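Local coordinates for flavohemoprotein (Vibrio cholerae O1 biovar El Tor, PDB 4EH1) that probably converts nitric oxide to nitrate with O2 and NAD(P)H, this piece being the reductase domain that holds FAD and passes on the electrons, at residues H134-K138 against Q139-G143; T162-L165 against I166-G170. All blocks are in the same frame, centred on the assembly; numbering follows the deposited sequence.

Contact 1: residues H134-K138 against Q139-G143; sequences HTLAK and QNKSG
A local helix-ending contact, in which Lys141 folds back on Leu136, closes helix 126-138 of the NAD-binding half and starts the loop into strand 144-150. Two backbone bonds define it. Lys141 N reaches back five residues to Leu136 O at 3.0 Å, almost straight at 173°, and inside this loop Asn140 N bonds Ala137 O at 3.0 Å, with the N lying well above the carbonyl plane. Asn140 takes the positive phi (52°) of the residue at which the chain reverses. One residue earlier, Gln139 N still makes the ordinary helical bond to Thr135 O, 3.1 Å long. Side chains follow the turn. Leu136 and Lys141 run alongside each other, CB to CB 3.9 Å, while CD2 of Leu136 brushes CB and CG of Lys141; both also lie on Tyr110. A bend at chi2 (78°) leads the lysine chain onward, and its NZ forms a salt bridge with Glu112 and a hydrogen bond to Arg115 O. On the outer face Gln139 stretches back beside Thr135, its NE2 3.5 Å from the threonine methyl CG2. That methyl stands anti to the backbone N, whereas OG1 turns to Ala131 O within the helix. The aliphatic contact of Leu136 with the CB and CG of Lys141, together with the 6→1 and 5→2 type bonds round a residue of positive phi, marks this as a Schellman motif.

Contact 2: residues T162-L165 against I166-G170; sequences TAQL and IAQQG
Leu165 O is gripped by two backbone amides of the next turn: Gln169 N at 2.8 Å and Gln168 N in a weak bond at 3.0 Å. Gln168 N is itself shared, since it also bonds Gln164 O at 2.8 Å with a bent angle of 132°. Earlier in helix 159-169 the pattern is plainer, Ile166 N meeting Thr162 O. Thr162 and Ile166 lie side by side; CG2 of Thr162, in the conformer given, lies 3.4 Å from CD1 of Ile166, a closeness that is doubtful because the threonine has a second conformer. Ile166 chi2 (135°) lies away from a staggered value and swings CD1 toward the carbonyl O of Thr162. Both side chains also rest on Gln173 of strand 172-177, while Thr162 OG1, in this conformer, bonds Gln130 NE2. On the exposed side Gln164 and Gln168 run alongside with their amide planes 64° apart, the two NE2 atoms 3.9 Å from each other; OE1 of Gln164 is held by Gln160. Regular i to i+4 bonding thus gives way to shared acceptors and donors in the last turn, consistent with a helix unwinding as it approaches Gly170, the first residue past the helix, with positive phi.

From the N terminus, helix 126-138 runs into contact 1, which closes it and sends the chain to strand 144-150; after that strand comes helix 159-169, whose last turns are contact 2, and then strand 172-177. The contacts are in series, neither nested nor crossing, yet their centres lie about 10 Å apart because the two helices pack together. Leu165 bridges them: CD1 touches CE1 of His134 at 3.7 Å and CD2 meets CB of Ala137 at 3.8 Å. Gln169 also packs on Ala137 and Asn140. Thus neighbouring helix ends are joined beside the parallel sheet of the NAD-binding domain.

Contact 1: residues H134-K138 against Q139-G143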
ATOM      1  N   HIS A 134       9.513 -17.456   2.767  1.00 25.44           N
ATOM      2  CA  HIS A 134      10.297 -17.072   1.595  1.00 27.71           C
ATOM      3  C   HIS A 134      11.675 -17.731   1.554  1.00 31.20           C
ATOM      4  O   HIS A 134      12.154 -18.123   0.472  1.00 29.92           O
ATOM      5  CB  HIS A 134      10.418 -15.560   1.452  1.00 25.57           C
ATOM      6  CG  HIS A 134       9.200 -14.915   0.875  1.00 32.44           C
ATOM      7  ND1 HIS A 134       8.791 -15.132  -0.427  1.00 32.66           N
ATOM      8  CD2 HIS A 134       8.303 -14.051   1.415  1.00 28.43           C
ATOM      9  CE1 HIS A 134       7.700 -14.423  -0.668  1.00 27.74           C
ATOM     10  NE2 HIS A 134       7.375 -13.773   0.440  1.00 33.78           N
ATOM     11  N   THR A 135      12.295 -17.876   2.726  1.00 29.47           N
ATOM     12  CA  THR A 135      13.619 -18.518   2.824  1.00 23.50           C
ATOM     13  C   THR A 135      13.523 -20.001   2.465  1.00 28.69           C
ATOM     14  O   THR A 135      14.352 -20.517   1.731  1.00 26.72           O
ATOM     15  CB  THR A 135      14.225 -18.397   4.251  1.00 22.59           C
ATOM     16  OG1 THR A 135      14.270 -17.024   4.609  1.00 27.75           O
ATOM     17  CG2 THR A 135      15.661 -18.962   4.282  1.00 26.93           C
ATOM     18  N   LEU A 136      12.498 -20.678   2.981  1.00 33.35           N
ATOM     19  CA  LEU A 136      12.334 -22.103   2.720  1.00 31.30           C
ATOM     20  C   LEU A 136      11.985 -22.338   1.260  1.00 28.70           C
ATOM     21  O   LEU A 136      12.326 -23.369   0.720  1.00 27.99           O
ATOM     22  CB  LEU A 136      11.261 -22.703   3.639  1.00 23.18           C
ATOM     23  CG  LEU A 136      11.600 -22.632   5.138  1.00 28.11           C
ATOM     24  CD1 LEU A 136      10.482 -23.280   5.990  1.00 34.42           C
ATOM     25  CD2 LEU A 136      12.920 -23.286   5.480  1.00 27.73           C
ATOM     26  N   ALA A 137      11.301 -21.378   0.628  1.00 27.16           N
ATOM     27  CA  ALA A 137      10.961 -21.501  -0.793  1.00 29.22           C
ATOM     28  C   ALA A 137      12.244 -21.472  -1.625  1.00 33.98           C
ATOM     29  O   ALA A 137      12.482 -22.335  -2.478  1.00 36.85           O
ATOM     30  CB  ALA A 137      10.048 -20.379  -1.226  1.00 26.70           C
ATOM     31  N   LYS A 138      13.060 -20.468  -1.342  1.00 28.49           N
ATOM     32  CA  LYS A 138      14.366 -20.294  -1.943  1.00 32.37           C
ATOM     33  C   LYS A 138      15.224 -21.565  -1.821  1.00 33.54           C
ATOM     34  O   LYS A 138      15.920 -21.943  -2.757  1.00 33.61           O
ATOM     35  CB  LYS A 138      15.047 -19.089  -1.282  1.00 36.94           C
ATOM     36  CG  LYS A 138      16.448 -18.798  -1.760  1.00 53.08           C
ATOM     37  CD  LYS A 138      17.002 -17.530  -1.110  1.00 66.59           C
ATOM     38  CE  LYS A 138      16.116 -16.303  -1.364  1.00 68.54           C
ATOM     39  NZ  LYS A 138      16.805 -15.019  -0.966  1.00 68.28           N
ATOM     40  N   GLN A 139      15.143 -22.227  -0.669  1.00 34.79           N
ATOM     41  CA  GLN A 139      15.935 -23.421  -0.378  1.00 34.75           C
ATOM     42  C   GLN A 139      15.270 -24.719  -0.797  1.00 31.47           C
ATOM     43  O   GLN A 139      15.783 -25.803  -0.515  1.00 32.32           O
ATOM     44  CB  GLN A 139      16.313 -23.454   1.112  1.00 33.61           C
ATOM     45  CG  GLN A 139      17.282 -22.337   1.442  1.00 36.10           C
ATOM     46  CD  GLN A 139      17.469 -22.108   2.925  1.00 42.35           C
ATOM     47  OE1 GLN A 139      16.906 -22.820   3.758  1.00 43.51           O
ATOM     48  NE2 GLN A 139      18.265 -21.105   3.263  1.00 42.67           N
ATOM     49  N   ASN A 140      14.135 -24.607  -1.472  1.00 26.17           N
ATOM     50  CA  ASN A 140      13.385 -25.788  -1.900  1.00 34.78           C
ATOM     51  C   ASN A 140      13.074 -26.793  -0.815  1.00 30.45           C
ATOM     52  O   ASN A 140      13.124 -27.996  -1.040  1.00 30.93           O
ATOM     53  CB  ASN A 140      14.153 -26.479  -3.023  1.00 37.46           C
ATOM     54  CG  ASN A 140      14.219 -25.631  -4.242  1.00 47.71           C
ATOM     55  OD1 ASN A 140      13.190 -25.125  -4.695  1.00 45.28           O
ATOM     56  ND2 ASN A 140      15.428 -25.437  -4.782  1.00 57.09           N
ATOM     57  N   LYS A 141      12.745 -26.292   0.369  1.00 30.48           N
ATOM     58  CA  LYS A 141      12.478 -27.149   1.498  1.00 32.25           C
ATOM     59  C   LYS A 141      11.165 -27.866   1.255  1.00 35.25           C
ATOM     60  O   LYS A 141      10.201 -27.265   0.807  1.00 32.57           O
ATOM     61  CB  LYS A 141      12.373 -26.283   2.756  1.00 36.68           C
ATOM     62  CG  LYS A 141      11.861 -26.984   3.993  1.00 35.29           C
ATOM     63  CD  LYS A 141      12.941 -27.831   4.634  1.00 35.29           C
ATOM     64  CE  LYS A 141      12.488 -28.293   6.015  1.00 33.02           C
ATOM     65  NZ  LYS A 141      13.388 -29.372   6.535  1.00 31.34           N
ATOM     66  N   SER A 142      11.113 -29.155   1.532  1.00 30.60           N
ATOM     67  CA  SER A 142       9.836 -29.843   1.463  1.00 29.10           C
ATOM     68  C   SER A 142       9.301 -30.129   2.896  1.00 31.78           C
ATOM     69  O   SER A 142      10.016 -29.964   3.888  1.00 33.27           O
ATOM     70  CB  SER A 142       9.999 -31.126   0.645  1.00 34.70           C
ATOM     71  OG  SER A 142      10.555 -32.126   1.457  1.00 39.44           O
ATOM     72  N   GLY A 143       8.044 -30.533   3.007  1.00 32.39           N
ATOM     73  CA  GLY A 143       7.457 -30.847   4.303  1.00 32.67           C
ATOM     74  C   GLY A 143       7.169 -29.620   5.173  1.00 30.90           C
ATOM     75  O   GLY A 143       7.500 -29.591   6.363  1.00 34.07           O
TER

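Contact 2: residues T162-L165 against I166-G170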
ATOM      1  N   THR A 162       1.112 -15.732   0.218  0.83 24.11           N
ATOM      2  CA  THR A 162       1.266 -17.034   0.841  0.83 23.59           C
ATOM      3  C   THR A 162       0.652 -18.144  -0.021  0.83 25.95           C
ATOM      4  O   THR A 162       1.244 -19.206  -0.180  0.83 27.38           O
ATOM      5  CB  THR A 162       0.680 -17.005   2.270  0.83 19.51           C
ATOM      6  OG1 THR A 162       1.477 -16.124   3.059  0.83 24.91           O
ATOM      7  CG2 THR A 162       0.678 -18.382   2.940  0.83 15.86           C
ATOM      8  N   ALA A 163      -0.519 -17.885  -0.590  1.00 24.08           N
ATOM      9  CA  ALA A 163      -1.198 -18.862  -1.432  1.00 29.18           C
ATOM     10  C   ALA A 163      -0.283 -19.222  -2.597  1.00 28.36           C
ATOM     11  O   ALA A 163      -0.142 -20.389  -2.949  1.00 27.74           O
ATOM     12  CB  ALA A 163      -2.530 -18.307  -1.969  1.00 22.99           C
ATOM     13  N   GLN A 164       0.354 -18.212  -3.176  1.00 30.38           N
ATOM     14  CA  GLN A 164       1.238 -18.453  -4.308  1.00 29.53           C
ATOM     15  C   GLN A 164       2.422 -19.327  -3.919  1.00 24.76           C
ATOM     16  O   GLN A 164       2.721 -20.286  -4.624  1.00 27.49           O
ATOM     17  CB  GLN A 164       1.699 -17.147  -4.956  1.00 37.83           C
ATOM     18  CG  GLN A 164       0.566 -16.358  -5.599  1.00 51.00           C
ATOM     19  CD  GLN A 164       1.078 -15.294  -6.575  1.00 66.86           C
ATOM     20  OE1 GLN A 164       0.507 -14.195  -6.696  1.00 62.31           O
ATOM     21  NE2 GLN A 164       2.164 -15.625  -7.281  1.00 73.85           N
ATOM     22  N   LEU A 165       3.075 -19.006  -2.801  1.00 22.29           N
ATOM     23  CA  LEU A 165       4.212 -19.799  -2.326  1.00 27.87           C
ATOM     24  C   LEU A 165       3.794 -21.215  -2.138  1.00 27.12           C
ATOM     25  O   LEU A 165       4.443 -22.133  -2.614  1.00 29.48           O
ATOM     26  CB  LEU A 165       4.750 -19.296  -0.992  1.00 22.25           C
ATOM     27  CG  LEU A 165       5.639 -18.061  -1.085  1.00 36.28           C
ATOM     28  CD1 LEU A 165       6.058 -17.558   0.297  1.00 36.34           C
ATOM     29  CD2 LEU A 165       6.876 -18.344  -1.990  1.00 31.70           C
ATOM     30  N   ILE A 166       2.684 -21.387  -1.438  1.00 26.08           N
ATOM     31  CA  ILE A 166       2.181 -22.718  -1.172  1.00 28.02           C
ATOM     32  C   ILE A 166       1.904 -23.461  -2.447  1.00 30.15           C
ATOM     33  O   ILE A 166       2.302 -24.608  -2.583  1.00 30.79           O
ATOM     34  CB  ILE A 166       0.939 -22.685  -0.236  1.00 30.03           C
ATOM     35  CG1 ILE A 166       1.448 -22.569   1.193  1.00 28.78           C
ATOM     36  CG2 ILE A 166       0.155 -23.983  -0.343  1.00 28.72           C
ATOM     37  CD1 ILE A 166       0.750 -21.617   1.974  1.00 35.41           C
ATOM     38  N   ALA A 167       1.245 -22.792  -3.393  1.00 27.41           N
ATOM     39  CA  ALA A 167       0.937 -23.390  -4.676  1.00 32.15           C
ATOM     40  C   ALA A 167       2.202 -23.682  -5.468  1.00 32.71           C
ATOM     41  O   ALA A 167       2.200 -24.564  -6.295  1.00 31.59           O
ATOM     42  CB  ALA A 167       0.003 -22.490  -5.505  1.00 37.50           C
ATOM     43  N   GLN A 168       3.272 -22.940  -5.215  1.00 35.31           N
ATOM     44  CA  GLN A 168       4.523 -23.151  -5.930  1.00 34.59           C
ATOM     45  C   GLN A 168       5.391 -24.243  -5.330  1.00 35.77           C
ATOM     46  O   GLN A 168       6.042 -24.961  -6.083  1.00 36.08           O
ATOM     47  CB  GLN A 168       5.339 -21.868  -6.016  1.00 39.58           C
ATOM     48  CG  GLN A 168       4.841 -20.934  -7.084  1.00 53.66           C
ATOM     49  CD  GLN A 168       5.481 -19.565  -6.990  1.00 66.05           C
ATOM     50  OE1 GLN A 168       6.590 -19.419  -6.467  1.00 71.30           O
ATOM     51  NE2 GLN A 168       4.779 -18.550  -7.485  1.00 66.29           N
ATOM     52  N   GLN A 169       5.377 -24.377  -3.999  1.00 29.47           N
ATOM     53  CA  GLN A 169       6.308 -25.268  -3.273  1.00 29.88           C
ATOM     54  C   GLN A 169       5.733 -26.636  -2.898  1.00 31.93           C
ATOM     55  O   GLN A 169       6.441 -27.457  -2.315  1.00 30.71           O
ATOM     56  CB  GLN A 169       6.808 -24.598  -1.971  1.00 25.44           C
ATOM     57  CG  GLN A 169       7.589 -23.285  -2.185  1.00 27.15           C
ATOM     58  CD  GLN A 169       8.790 -23.475  -3.108  1.00 31.45           C
ATOM     59  OE1 GLN A 169       9.519 -24.478  -3.005  1.00 36.90           O
ATOM     60  NE2 GLN A 169       8.982 -22.543  -4.035  1.00 28.32           N
ATOM     61  N   GLY A 170       4.448 -26.868  -3.169  1.00 35.95           N
ATOM     62  CA  GLY A 170       3.808 -28.102  -2.738  1.00 34.54           C
ATOM     63  C   GLY A 170       3.686 -28.263  -1.219  1.00 33.60           C
ATOM     64  O   GLY A 170       3.819 -29.360  -0.675  1.00 38.56           O
TER